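Local coordinates for protein Abbfa_003403 (PDB 4ZXH) that is a four-domain nonribosomal peptide synthetase module that probably activates an amino acid, condenses it while tethered to phosphopantetheine and releases the product through its thioesterase domain, at residues S214-Q226 with Y421-N433. Residues are numbered along the deposited sequence; the frame is centred on the assembly and turned at random.
Sequences SIPLDYPRPAVQQ and YNTDLFSAQSAEN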
ATOM      1  N   SER A 214     -10.107   5.903   7.466  1.00 36.29           N
ATOM      2  CA  SER A 214      -8.946   6.339   8.226  1.00 31.93           C
ATOM      3  C   SER A 214      -9.035   5.836   9.649  1.00 34.86           C
ATOM      4  O   SER A 214      -8.696   6.547  10.592  1.00 37.84           O
ATOM      5  CB  SER A 214      -8.824   7.860   8.207  1.00 32.05           C
ATOM      6  OG  SER A 214      -9.000   8.368   6.892  1.00 44.66           O
ATOM      7  N   ILE A 215      -9.512   4.609   9.800  1.00 34.14           N
ATOM      8  CA  ILE A 215      -9.476   3.961  11.095  1.00 36.57           C
ATOM      9  C   ILE A 215      -8.061   3.481  11.384  1.00 40.91           C
ATOM     10  O   ILE A 215      -7.450   2.807  10.555  1.00 46.35           O
ATOM     11  CB  ILE A 215     -10.450   2.787  11.154  1.00 38.97           C
ATOM     12  CG1 ILE A 215     -11.881   3.300  11.008  1.00 47.50           C
ATOM     13  CG2 ILE A 215     -10.307   2.035  12.473  1.00 34.99           C
ATOM     14  CD1 ILE A 215     -12.898   2.208  10.810  1.00 48.56           C
ATOM     15  N   PRO A 216      -7.522   3.838  12.557  1.00 44.01           N
ATOM     16  CA  PRO A 216      -6.168   3.389  12.914  1.00 40.20           C
ATOM     17  C   PRO A 216      -6.048   1.862  12.919  1.00 39.01           C
ATOM     18  O   PRO A 216      -6.863   1.169  13.546  1.00 48.36           O
ATOM     19  CB  PRO A 216      -5.965   3.956  14.322  1.00 41.17           C
ATOM     20  CG  PRO A 216      -6.946   5.074  14.418  1.00 47.94           C
ATOM     21  CD  PRO A 216      -8.136   4.645  13.621  1.00 42.22           C
ATOM     22  N   LEU A 217      -5.045   1.351  12.207  1.00 37.17           N
ATOM     23  CA  LEU A 217      -4.817  -0.079  12.138  1.00 35.37           C
ATOM     24  C   LEU A 217      -3.796  -0.489  13.182  1.00 41.23           C
ATOM     25  O   LEU A 217      -3.020   0.337  13.661  1.00 47.77           O
ATOM     26  CB  LEU A 217      -4.342  -0.493  10.753  1.00 27.81           C
ATOM     27  CG  LEU A 217      -5.137   0.028   9.565  1.00 26.95           C
ATOM     28  CD1 LEU A 217      -4.581  -0.566   8.272  1.00 25.85           C
ATOM     29  CD2 LEU A 217      -6.620  -0.270   9.732  1.00 26.58           C
ATOM     30  N   ASP A 218      -3.815  -1.768  13.539  1.00 35.17           N
ATOM     31  CA  ASP A 218      -2.834  -2.318  14.456  1.00 36.20           C
ATOM     32  C   ASP A 218      -1.603  -2.804  13.712  1.00 34.88           C
ATOM     33  O   ASP A 218      -0.523  -2.910  14.282  1.00 46.05           O
ATOM     34  CB  ASP A 218      -3.450  -3.452  15.263  1.00 35.29           C
ATOM     35  CG  ASP A 218      -4.442  -2.952  16.292  1.00 47.27           C
ATOM     36  OD1 ASP A 218      -4.100  -2.023  17.056  1.00 59.95           O
ATOM     37  OD2 ASP A 218      -5.572  -3.477  16.326  1.00 54.26           O
ATOM     38  N   TYR A 219      -1.774  -3.088  12.430  1.00 33.25           N
ATOM     39  CA  TYR A 219      -0.695  -3.591  11.593  1.00 34.45           C
ATOM     40  C   TYR A 219      -0.701  -2.832  10.280  1.00 37.35           C
ATOM     41  O   TYR A 219      -1.731  -2.292   9.889  1.00 42.56           O
ATOM     42  CB  TYR A 219      -0.856  -5.097  11.356  1.00 32.99           C
ATOM     43  CG  TYR A 219      -1.192  -5.857  12.616  1.00 37.14           C
ATOM     44  CD1 TYR A 219      -0.277  -5.931  13.665  1.00 34.16           C
ATOM     45  CD2 TYR A 219      -2.423  -6.494  12.771  1.00 30.24           C
ATOM     46  CE1 TYR A 219      -0.580  -6.615  14.838  1.00 33.72           C
ATOM     47  CE2 TYR A 219      -2.728  -7.179  13.947  1.00 28.20           C
ATOM     48  CZ  TYR A 219      -1.798  -7.230  14.976  1.00 38.76           C
ATOM     49  OH  TYR A 219      -2.076  -7.898  16.152  1.00 50.45           O
ATOM     50  N   PRO A 220       0.449  -2.772   9.597  1.00 41.02           N
ATOM     51  CA  PRO A 220       0.489  -2.142   8.272  1.00 41.90           C
ATOM     52  C   PRO A 220      -0.289  -2.937   7.214  1.00 37.55           C
ATOM     53  O   PRO A 220      -0.187  -4.168   7.132  1.00 42.28           O
ATOM     54  CB  PRO A 220       1.987  -2.113   7.947  1.00 38.11           C
ATOM     55  CG  PRO A 220       2.580  -3.199   8.779  1.00 28.41           C
ATOM     56  CD  PRO A 220       1.785  -3.201  10.045  1.00 38.84           C
ATOM     57  N   ARG A 221      -1.067  -2.228   6.408  1.00 28.15           N
ATOM     58  CA  ARG A 221      -1.879  -2.870   5.388  1.00 31.95           C
ATOM     59  C   ARG A 221      -1.007  -3.544   4.312  1.00 33.58           C
ATOM     60  O   ARG A 221      -0.119  -2.912   3.726  1.00 29.16           O
ATOM     61  CB  ARG A 221      -2.824  -1.844   4.753  1.00 23.77           C
ATOM     62  CG  ARG A 221      -3.889  -2.464   3.901  1.00 26.68           C
ATOM     63  CD  ARG A 221      -4.639  -1.420   3.096  1.00 32.59           C
ATOM     64  NE  ARG A 221      -5.345  -0.492   3.963  1.00 39.54           N
ATOM     65  CZ  ARG A 221      -6.562  -0.713   4.446  1.00 41.11           C
ATOM     66  NH1 ARG A 221      -7.122   0.188   5.234  1.00 45.23           N
ATOM     67  NH2 ARG A 221      -7.209  -1.837   4.147  1.00 31.59           N
ATOM     68  N   PRO A 222      -1.250  -4.836   4.053  1.00 32.96           N
ATOM     69  CA  PRO A 222      -0.519  -5.580   3.013  1.00 29.13           C
ATOM     70  C   PRO A 222      -0.783  -5.033   1.621  1.00 32.16           C
ATOM     71  O   PRO A 222      -1.872  -4.516   1.360  1.00 33.37           O
ATOM     72  CB  PRO A 222      -1.062  -7.007   3.138  1.00 22.16           C
ATOM     73  CG  PRO A 222      -1.625  -7.074   4.520  1.00 29.26           C
ATOM     74  CD  PRO A 222      -2.161  -5.701   4.816  1.00 28.27           C
ATOM     75  N   ALA A 223       0.198  -5.161   0.733  1.00 32.56           N
ATOM     76  CA  ALA A 223       0.058  -4.616  -0.611  1.00 31.09           C
ATOM     77  C   ALA A 223      -1.082  -5.298  -1.369  1.00 28.52           C
ATOM     78  O   ALA A 223      -1.820  -4.643  -2.111  1.00 35.94           O
ATOM     79  CB  ALA A 223       1.366  -4.742  -1.367  1.00 22.83           C
ATOM     80  N   VAL A 224      -1.237  -6.604  -1.181  1.00 24.62           N
ATOM     81  CA  VAL A 224      -2.347  -7.318  -1.819  1.00 33.20           C
ATOM     82  C   VAL A 224      -3.205  -8.079  -0.792  1.00 28.68           C
ATOM     83  O   VAL A 224      -2.713  -8.893  -0.020  1.00 36.90           O
ATOM     84  CB  VAL A 224      -1.838  -8.290  -2.923  1.00 31.96           C
ATOM     85  CG1 VAL A 224      -2.982  -8.984  -3.574  1.00 20.44           C
ATOM     86  CG2 VAL A 224      -1.073  -7.531  -3.974  1.00 20.91           C
ATOM     87  N   GLN A 225      -4.489  -7.755  -0.791  1.00 24.82           N
ATOM     88  CA  GLN A 225      -5.506  -8.280   0.120  1.00 23.69           C
ATOM     89  C   GLN A 225      -5.522  -9.815   0.166  1.00 27.85           C
ATOM     90  O   GLN A 225      -5.666 -10.438  -0.877  1.00 28.70           O
ATOM     91  CB  GLN A 225      -6.861  -7.737  -0.344  1.00 24.63           C
ATOM     92  CG  GLN A 225      -8.019  -7.788   0.616  1.00 40.82           C
ATOM     93  CD  GLN A 225      -9.246  -7.167  -0.028  1.00 48.30           C
ATOM     94  OE1 GLN A 225      -9.186  -6.764  -1.198  1.00 34.47           O
ATOM     95  NE2 GLN A 225     -10.368  -7.093   0.717  1.00 55.18           N
ATOM     96  N   GLN A 226      -5.391 -10.414   1.356  1.00 29.81           N
ATOM     97  CA  GLN A 226      -5.313 -11.882   1.503  1.00 31.94           C
ATOM     98  C   GLN A 226      -6.596 -12.575   2.013  1.00 30.89           C
ATOM     99  O   GLN A 226      -6.648 -13.816   2.112  1.00 34.74           O
ATOM    100  CB  GLN A 226      -4.167 -12.251   2.450  1.00 46.52           C
ATOM    101  CG  GLN A 226      -2.785 -12.016   1.895  1.00 59.61           C
ATOM    102  CD  GLN A 226      -2.543 -12.814   0.634  1.00 65.86           C
ATOM    103  OE1 GLN A 226      -2.685 -14.039   0.625  1.00 69.06           O
ATOM    104  NE2 GLN A 226      -2.195 -12.120  -0.448  1.00 63.54           N
ATOM    105  N   TYR A 421     -13.711  -9.124  11.261  1.00 30.99           N
ATOM    106  CA  TYR A 421     -12.583  -8.210  11.107  1.00 27.12           C
ATOM    107  C   TYR A 421     -11.396  -8.892  10.451  1.00 25.41           C
ATOM    108  O   TYR A 421     -11.122 -10.073  10.685  1.00 27.86           O
ATOM    109  CB  TYR A 421     -12.168  -7.637  12.462  1.00 24.58           C
ATOM    110  CG  TYR A 421     -11.649  -8.658  13.449  1.00 28.50           C
ATOM    111  CD1 TYR A 421     -12.519  -9.450  14.197  1.00 32.23           C
ATOM    112  CD2 TYR A 421     -10.287  -8.823  13.652  1.00 26.44           C
ATOM    113  CE1 TYR A 421     -12.036 -10.398  15.113  1.00 36.41           C
ATOM    114  CE2 TYR A 421      -9.797  -9.758  14.570  1.00 34.16           C
ATOM    115  CZ  TYR A 421     -10.668 -10.540  15.296  1.00 39.69           C
ATOM    116  OH  TYR A 421     -10.162 -11.464  16.197  1.00 50.31           O
ATOM    117  N   ASN A 422     -10.695  -8.127   9.627  1.00 25.45           N
ATOM    118  CA  ASN A 422      -9.517  -8.593   8.906  1.00 21.90           C
ATOM    119  C   ASN A 422      -8.312  -8.695   9.851  1.00 29.39           C
ATOM    120  O   ASN A 422      -7.859  -7.676  10.379  1.00 33.96           O
ATOM    121  CB  ASN A 422      -9.259  -7.619   7.754  1.00 22.56           C
ATOM    122  CG  ASN A 422      -8.121  -8.032   6.854  1.00 27.28           C
ATOM    123  OD1 ASN A 422      -7.094  -8.559   7.299  1.00 23.28           O
ATOM    124  ND2 ASN A 422      -8.284  -7.760   5.565  1.00 36.00           N
ATOM    125  N   THR A 423      -7.787  -9.903  10.058  1.00 26.80           N
ATOM    126  CA  THR A 423      -6.712 -10.123  11.036  1.00 28.21           C
ATOM    127  C   THR A 423      -5.307  -9.676  10.587  1.00 29.01           C
ATOM    128  O   THR A 423      -4.325  -9.870  11.311  1.00 30.64           O
ATOM    129  CB  THR A 423      -6.608 -11.606  11.441  1.00 29.37           C
ATOM    130  OG1 THR A 423      -6.378 -12.412  10.278  1.00 43.37           O
ATOM    131  CG2 THR A 423      -7.856 -12.048  12.107  1.00 25.28           C
ATOM    132  N   ASP A 424      -5.199  -9.093   9.403  1.00 26.72           N
ATOM    133  CA  ASP A 424      -3.930  -8.492   8.992  1.00 28.63           C
ATOM    134  C   ASP A 424      -3.922  -7.001   9.336  1.00 32.21           C
ATOM    135  O   ASP A 424      -2.889  -6.344   9.284  1.00 37.22           O
ATOM    136  CB  ASP A 424      -3.671  -8.695   7.494  1.00 24.14           C
ATOM    137  CG  ASP A 424      -3.222 -10.117   7.157  1.00 34.37           C
ATOM    138  OD1 ASP A 424      -2.915 -10.905   8.078  1.00 38.50           O
ATOM    139  OD2 ASP A 424      -3.159 -10.445   5.952  1.00 48.25           O
ATOM    140  N   LEU A 425      -5.083  -6.482   9.709  1.00 30.29           N
ATOM    141  CA  LEU A 425      -5.218  -5.081  10.061  1.00 32.20           C
ATOM    142  C   LEU A 425      -5.483  -4.880  11.555  1.00 37.04           C
ATOM    143  O   LEU A 425      -4.960  -3.944  12.169  1.00 37.60           O
ATOM    144  CB  LEU A 425      -6.340  -4.453   9.246  1.00 32.00           C
ATOM    145  CG  LEU A 425      -6.226  -4.744   7.754  1.00 31.80           C
ATOM    146  CD1 LEU A 425      -7.278  -3.965   6.986  1.00 27.87           C
ATOM    147  CD2 LEU A 425      -4.832  -4.427   7.249  1.00 31.12           C
ATOM    148  N   PHE A 426      -6.290  -5.762  12.137  1.00 36.12           N
ATOM    149  CA  PHE A 426      -6.720  -5.596  13.518  1.00 32.05           C
ATOM    150  C   PHE A 426      -6.363  -6.771  14.422  1.00 43.01           C
ATOM    151  O   PHE A 426      -6.339  -7.934  13.997  1.00 50.42           O
ATOM    152  CB  PHE A 426      -8.222  -5.359  13.549  1.00 29.51           C
ATOM    153  CG  PHE A 426      -8.644  -4.136  12.804  1.00 30.20           C
ATOM    154  CD1 PHE A 426      -8.291  -2.875  13.268  1.00 35.65           C
ATOM    155  CD2 PHE A 426      -9.371  -4.236  11.633  1.00 25.57           C
ATOM    156  CE1 PHE A 426      -8.667  -1.722  12.577  1.00 31.51           C
ATOM    157  CE2 PHE A 426      -9.762  -3.095  10.936  1.00 25.63           C
ATOM    158  CZ  PHE A 426      -9.410  -1.838  11.412  1.00 31.77           C
ATOM    159  N   SER A 427      -6.077  -6.454  15.677  1.00 41.26           N
ATOM    160  CA  SER A 427      -5.812  -7.473  16.683  1.00 41.43           C
ATOM    161  C   SER A 427      -7.133  -7.960  17.286  1.00 43.12           C
ATOM    162  O   SER A 427      -8.172  -7.317  17.114  1.00 38.94           O
ATOM    163  CB  SER A 427      -4.897  -6.915  17.771  1.00 33.80           C
ATOM    164  OG  SER A 427      -5.580  -5.936  18.550  1.00 36.38           O
ATOM    165  N   ALA A 428      -7.097  -9.085  17.994  1.00 44.84           N
ATOM    166  CA  ALA A 428      -8.304  -9.587  18.650  1.00 39.34           C
ATOM    167  C   ALA A 428      -8.758  -8.586  19.688  1.00 43.98           C
ATOM    168  O   ALA A 428      -9.952  -8.363  19.874  1.00 31.77           O
ATOM    169  CB  ALA A 428      -8.055 -10.939  19.297  1.00 30.50           C
ATOM    170  N   GLN A 429      -7.780  -7.965  20.341  1.00 48.21           N
ATOM    171  CA  GLN A 429      -8.054  -6.995  21.391  1.00 50.15           C
ATOM    172  C   GLN A 429      -8.792  -5.775  20.841  1.00 48.63           C
ATOM    173  O   GLN A 429      -9.705  -5.257  21.485  1.00 53.23           O
ATOM    174  CB  GLN A 429      -6.754  -6.583  22.066  1.00 59.28           C
ATOM    175  CG  GLN A 429      -6.918  -6.237  23.525  1.00 72.07           C
ATOM    176  CD  GLN A 429      -5.613  -6.352  24.301  1.00 79.87           C
ATOM    177  OE1 GLN A 429      -4.554  -6.639  23.727  1.00 78.57           O
ATOM    178  NE2 GLN A 429      -5.687  -6.149  25.618  1.00 78.93           N
ATOM    179  N   SER A 430      -8.405  -5.334  19.646  1.00 44.34           N
ATOM    180  CA  SER A 430      -9.078  -4.221  18.975  1.00 43.25           C
ATOM    181  C   SER A 430     -10.498  -4.566  18.558  1.00 44.18           C
ATOM    182  O   SER A 430     -11.380  -3.709  18.568  1.00 45.01           O
ATOM    183  CB  SER A 430      -8.292  -3.783  17.741  1.00 40.50           C
ATOM    184  OG  SER A 430      -7.091  -3.135  18.115  1.00 43.17           O
ATOM    185  N   ALA A 431     -10.721  -5.816  18.167  1.00 46.61           N
ATOM    186  CA  ALA A 431     -12.066  -6.226  17.799  1.00 39.89           C
ATOM    187  C   ALA A 431     -12.944  -6.139  19.030  1.00 44.87           C
ATOM    188  O   ALA A 431     -14.043  -5.578  18.975  1.00 45.79           O
ATOM    189  CB  ALA A 431     -12.071  -7.622  17.222  1.00 28.96           C
ATOM    190  N   GLU A 432     -12.438  -6.669  20.146  1.00 48.77           N
ATOM    191  CA  GLU A 432     -13.176  -6.639  21.404  1.00 34.30           C
ATOM    192  C   GLU A 432     -13.530  -5.201  21.747  1.00 35.58           C
ATOM    193  O   GLU A 432     -14.680  -4.895  22.070  1.00 53.56           O
ATOM    194  CB  GLU A 432     -12.386  -7.314  22.527  1.00 35.40           C
ATOM    195  CG  GLU A 432     -13.083  -7.279  23.887  1.00 72.56           C
ATOM    196  CD  GLU A 432     -14.370  -8.119  23.960  1.00 91.18           C
ATOM    197  OE1 GLU A 432     -14.496  -9.126  23.225  1.00 94.24           O
ATOM    198  OE2 GLU A 432     -15.269  -7.753  24.752  1.00 92.83           O
ATOM    199  N   ASN A 433     -12.555  -4.313  21.611  1.00 35.91           N
ATOM    200  CA  ASN A 433     -12.772  -2.884  21.810  1.00 40.99           C
ATOM    201  C   ASN A 433     -13.845  -2.240  20.944  1.00 36.47           C
ATOM    202  O   ASN A 433     -14.652  -1.459  21.453  1.00 37.79           O
ATOM    203  CB  ASN A 433     -11.485  -2.121  21.575  1.00 43.12           C
ATOM    204  CG  ASN A 433     -11.490  -0.802  22.256  1.00 49.65           C
ATOM    205  OD1 ASN A 433     -11.866  -0.701  23.424  1.00 58.67           O
ATOM    206  ND2 ASN A 433     -11.196   0.251  21.497  1.00 43.43           N
TER
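With CG set beside its own backbone N (chi1 -72°), D218 turns its carboxylate toward the start of helix 428-447, where S427, with OG between backbone N and carbonyl carbon (chi1 69°), is the N-cap. S427 OG accepts from S430 N (3.1 Å), while D218 OD2 takes the nearly straight bond from S427 N (3.1 Å), so an acid from a loop distant in sequence supplements the cap. S427 OG donates weakly to OD2; S430 OG lies too close to it for the distance to be trusted. Aspartate suits this place, because its negative charge would be favoured by the positive end of the helix dipole and perhaps by R856, a long, weak ion partner of OD1. Here, within the condensation domain, the irregular loop 214-226 lies against the turn joining strand 414-422 to that helix.

Main-chain bonding sets the register: L425 O accepts from D218 N at 2.8 Å and, weakly, from Y219 N. N422 suits the turn by making an Asx turn, OD1 receiving D424 N at 2.9 Å, and its O takes L425 N and F426 N. Leucine, isoleucine, proline and phenylalanine side chains fill the apolar side. L217 CD2 meets F426 CZ at 3.6 Å, and L425 CD2 rests on P222 CD. The I215 and F426 side chains cross at about a right angle, CG2 meeting CE1. R221, bent at chi3, passes L425 CD1; its NH2 makes a salt bridge with D402 OD2 and its NE bonds to OH of Y935 in the adenylation C-terminal domain, so arginine here ties the two domains together. D424 O lies at the edge of the Y219 ring, and Y219 OH reaches S427 CB at 3.4 Å.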